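Local coordinates for apoptosis regulator Bcl-2 homolog (Fowlpox virus, PDB 5TZP), which inhibits apoptosis of the infected host cell by sequestering and inactivating proapoptotic Bcl-2 proteins, among them BAX and BAK1, at residues 17-22 with 138-143. Sequence-based numbering, arbitrary orientation.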
ATOM      1  N   TYR A  17     -10.834   9.961   4.826  1.00 17.13           N
ATOM      2  CA  TYR A  17     -11.676   8.882   4.312  1.00 15.15           C
ATOM      3  C   TYR A  17     -11.468   8.620   2.855  1.00 14.96           C
ATOM      4  O   TYR A  17     -11.570   7.484   2.445  1.00 15.16           O
ATOM      5  CB  TYR A  17     -13.142   9.138   4.657  1.00 19.89           C
ATOM      6  CG  TYR A  17     -13.330   8.808   6.159  1.00 22.47           C
ATOM      7  CD1 TYR A  17     -13.234   7.493   6.659  1.00 22.37           C
ATOM      8  CD2 TYR A  17     -13.495   9.823   7.068  1.00 29.99           C
ATOM      9  CE1 TYR A  17     -13.360   7.243   8.031  1.00 28.07           C
ATOM     10  CE2 TYR A  17     -13.641   9.560   8.467  1.00 27.60           C
ATOM     11  CZ  TYR A  17     -13.572   8.269   8.902  1.00 26.37           C
ATOM     12  OH  TYR A  17     -13.712   8.064  10.290  1.00 36.64           O
ATOM     13  N   ILE A  18     -11.124   9.640   2.064  1.00 14.02           N
ATOM     14  CA  ILE A  18     -10.795   9.388   0.650  1.00 13.24           C
ATOM     15  C   ILE A  18      -9.587   8.454   0.540  1.00 11.88           C
ATOM     16  O   ILE A  18      -9.561   7.480  -0.238  1.00 11.41           O
ATOM     17  CB  ILE A  18     -10.541  10.706  -0.073  1.00 14.13           C
ATOM     18  CG1 ILE A  18     -11.867  11.487  -0.278  1.00 15.76           C
ATOM     19  CG2 ILE A  18      -9.856  10.437  -1.388  1.00 14.92           C
ATOM     20  CD1 ILE A  18     -11.693  12.912  -0.621  1.00 18.76           C
ATOM     21  N   ALA A  19      -8.584   8.683   1.394  1.00 12.70           N
ATOM     22  CA  ALA A  19      -7.427   7.774   1.419  1.00 10.89           C
ATOM     23  C   ALA A  19      -7.794   6.393   1.952  1.00 12.06           C
ATOM     24  O   ALA A  19      -7.504   5.359   1.339  1.00 11.48           O
ATOM     25  CB  ALA A  19      -6.305   8.381   2.253  1.00 12.91           C
ATOM     26  N   LEU A  20      -8.391   6.363   3.148  1.00 12.35           N
ATOM     27  CA  LEU A  20      -8.671   5.094   3.821  1.00 12.78           C
ATOM     28  C   LEU A  20      -9.571   4.209   2.989  1.00 11.17           C
ATOM     29  O   LEU A  20      -9.347   3.030   2.886  1.00 11.86           O
ATOM     30  CB  LEU A  20      -9.285   5.371   5.190  1.00 13.69           C
ATOM     31  CG  LEU A  20      -9.714   4.100   5.951  1.00 13.43           C
ATOM     32  CD1 LEU A  20      -8.488   3.278   6.288  1.00 18.96           C
ATOM     33  CD2 LEU A  20     -10.481   4.445   7.194  1.00 22.43           C
ATOM     34  N   ASN A  21     -10.653   4.768   2.440  1.00 11.14           N
ATOM     35  CA  ASN A  21     -11.642   3.931   1.752  1.00 14.28           C
ATOM     36  C   ASN A  21     -11.044   3.232   0.529  1.00 11.11           C
ATOM     37  O   ASN A  21     -11.383   2.102   0.242  1.00 12.37           O
ATOM     38  CB  ASN A  21     -12.837   4.802   1.368  1.00 16.79           C
ATOM     39  CG  ASN A  21     -13.968   4.027   0.807  1.00 31.11           C
ATOM     40  OD1 ASN A  21     -14.201   4.112  -0.383  1.00 28.09           O
ATOM     41  ND2 ASN A  21     -14.672   3.258   1.636  1.00 30.14           N
ATOM     42  N   MET A  22     -10.146   3.902  -0.205  1.00 10.72           N
ATOM     43  CA  MET A  22      -9.472   3.277  -1.334  1.00 10.16           C
ATOM     44  C   MET A  22      -8.568   2.153  -0.884  1.00 10.94           C
ATOM     45  O   MET A  22      -8.629   1.036  -1.398  1.00 10.37           O
ATOM     46  CB  MET A  22      -8.661   4.356  -2.016  1.00 10.81           C
ATOM     47  CG  MET A  22      -7.938   3.857  -3.236  1.00 10.36           C
ATOM     48  SD  MET A  22      -9.004   3.523  -4.659  1.00 13.82           S
ATOM     49  CE  MET A  22      -9.118   5.113  -5.441  1.00 14.23           C
ATOM     50  N   ASP A 138      -4.690  15.820  -6.566  1.00 13.84           N
ATOM     51  CA  ASP A 138      -6.140  15.526  -6.723  1.00 13.99           C
ATOM     52  C   ASP A 138      -6.458  14.128  -6.191  1.00 12.89           C
ATOM     53  O   ASP A 138      -7.090  13.305  -6.841  1.00 13.58           O
ATOM     54  CB  ASP A 138      -6.645  15.739  -8.170  1.00 13.67           C
ATOM     55  CG  ASP A 138      -8.132  15.607  -8.323  1.00 21.06           C
ATOM     56  OD1 ASP A 138      -8.906  15.820  -7.324  1.00 21.15           O
ATOM     57  OD2 ASP A 138      -8.506  15.211  -9.466  1.00 23.83           O
ATOM     58  N   TYR A 139      -5.959  13.879  -4.972  1.00 13.41           N
ATOM     59  CA  TYR A 139      -6.185  12.639  -4.249  1.00 11.12           C
ATOM     60  C   TYR A 139      -5.622  11.508  -5.099  1.00 10.88           C
ATOM     61  O   TYR A 139      -4.459  11.535  -5.528  1.00 13.24           O
ATOM     62  CB  TYR A 139      -7.673  12.519  -3.858  1.00 13.75           C
ATOM     63  CG  TYR A 139      -8.206  13.745  -3.203  1.00 15.76           C
ATOM     64  CD1 TYR A 139      -7.994  13.988  -1.853  1.00 15.83           C
ATOM     65  CD2 TYR A 139      -8.768  14.729  -3.941  1.00 17.74           C
ATOM     66  CE1 TYR A 139      -8.495  15.143  -1.250  1.00 17.57           C
ATOM     67  CE2 TYR A 139      -9.238  15.886  -3.347  1.00 19.65           C
ATOM     68  CZ  TYR A 139      -9.065  16.073  -2.007  1.00 20.45           C
ATOM     69  OH  TYR A 139      -9.597  17.258  -1.489  1.00 23.80           O
ATOM     70  N   TRP A 140      -6.400  10.475  -5.391  1.00 10.93           N
ATOM     71  CA  TRP A 140      -5.912   9.298  -6.109  1.00 10.90           C
ATOM     72  C   TRP A 140      -5.740   9.572  -7.600  1.00 10.58           C
ATOM     73  O   TRP A 140      -5.084   8.774  -8.256  1.00 10.65           O
ATOM     74  CB  TRP A 140      -6.806   8.067  -5.872  1.00 11.52           C
ATOM     75  CG  TRP A 140      -6.860   7.671  -4.438  1.00 10.97           C
ATOM     76  CD1 TRP A 140      -7.826   8.030  -3.561  1.00 10.98           C
ATOM     77  CD2 TRP A 140      -5.887   6.902  -3.778  1.00  9.88           C
ATOM     78  NE1 TRP A 140      -7.487   7.463  -2.323  1.00  9.82           N
ATOM     79  CE2 TRP A 140      -6.305   6.792  -2.442  1.00  9.38           C
ATOM     80  CE3 TRP A 140      -4.705   6.278  -4.178  1.00 11.45           C
ATOM     81  CZ2 TRP A 140      -5.567   6.040  -1.494  1.00  9.49           C
ATOM     82  CZ3 TRP A 140      -4.008   5.519  -3.279  1.00 10.42           C
ATOM     83  CH2 TRP A 140      -4.408   5.453  -1.924  1.00 10.34           C
ATOM     84  N   ASN A 141      -6.219  10.711  -8.116  1.00 11.93           N
ATOM     85  CA  ASN A 141      -6.067  10.972  -9.541  1.00  9.51           C
ATOM     86  C   ASN A 141      -4.614  10.889  -9.954  1.00  9.47           C
ATOM     87  O   ASN A 141      -4.309  10.494 -11.096  1.00 10.74           O
ATOM     88  CB  ASN A 141      -6.684  12.347  -9.874  1.00 10.46           C
ATOM     89  CG  ASN A 141      -6.864  12.497 -11.333  1.00 12.38           C
ATOM     90  OD1 ASN A 141      -6.022  13.142 -12.024  1.00 15.83           O
ATOM     91  ND2 ASN A 141      -7.912  11.950 -11.825  1.00 12.05           N
ATOM     92  N   GLY A 142      -3.683  11.301  -9.081  1.00 10.70           N
ATOM     93  CA  GLY A 142      -2.286  11.320  -9.482  1.00 12.13           C
ATOM     94  C   GLY A 142      -1.699   9.953  -9.784  1.00  9.71           C
ATOM     95  O   GLY A 142      -0.692   9.877 -10.502  1.00 10.45           O
ATOM     96  N   ILE A 143      -2.357   8.884  -9.315  1.00  9.70           N
ATOM     97  CA  ILE A 143      -1.887   7.533  -9.589  1.00  9.13           C
ATOM     98  C   ILE A 143      -2.079   7.164 -11.048  1.00  9.15           C
ATOM     99  O   ILE A 143      -1.505   6.185 -11.529  1.00  9.74           O
ATOM    100  CB  ILE A 143      -2.557   6.518  -8.680  1.00  9.61           C
ATOM    101  CG1 ILE A 143      -1.625   5.314  -8.484  1.00 10.58           C
ATOM    102  CG2 ILE A 143      -3.901   6.067  -9.246  1.00 10.20           C
ATOM    103  CD1 ILE A 143      -2.186   4.316  -7.406  1.00 11.41           C
TER
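Trp-140, at the start of a 3-10 turn that follows helix 115-136, lays its indole against helix 14-32 and fastens itself there through its pyrrole nitrogen. Trp-140 NE1 donates a hydrogen bond to the main-chain O of Ile-18, 2.9 Å away and fairly straight at 161°. The acceptor lies close to the indole plane, whereas NE1 stands above the plane of the carbonyl, so the bond sets the indole edge against the helix. Further along that edge, Trp-140 CZ2 comes within 3.5 Å of Ala-19 O.

Packing is tightest over one indole face, which Met-22 covers. With CG anti to the backbone N (chi1 -178°) and bends at chi2 and chi3, the methionine chain curls across the ring: CB sits 3.4 Å from Trp-140 CE2, and CG makes a CH-pi contact over the six-membered ring, 3.6 Å from its centroid. SD forms a longer Met-aromatic contact with the five-membered ring, and CE returns to 3.6 Å from Trp-140 CG. Phe-134 meets the same indole edge-to-face, while Ile-95 of helix 88-105 also touches it.

Toward the solvent the fit loosens. Ile-18 and Tyr-139, both partly exposed, cross obliquely; Ile-18 CG2 fills the angle between Tyr-139 CB and Trp-140 CD1, 3.8 Å from the latter. Ile-18 CD1 rests over a face of the Tyr-139 ring, 4.2 Å from its centroid and shifted toward the rim. Just before these aromatics, Asp-138, with positive phi and two bonds back into the last turn, ends helix 115-136 in a Schellman motif. The contact thus joins the N-terminal helix to the C-terminal segment beyond the BH2 region, an anchored tryptophan packing these parts together within the all-helical Bcl-2 fold.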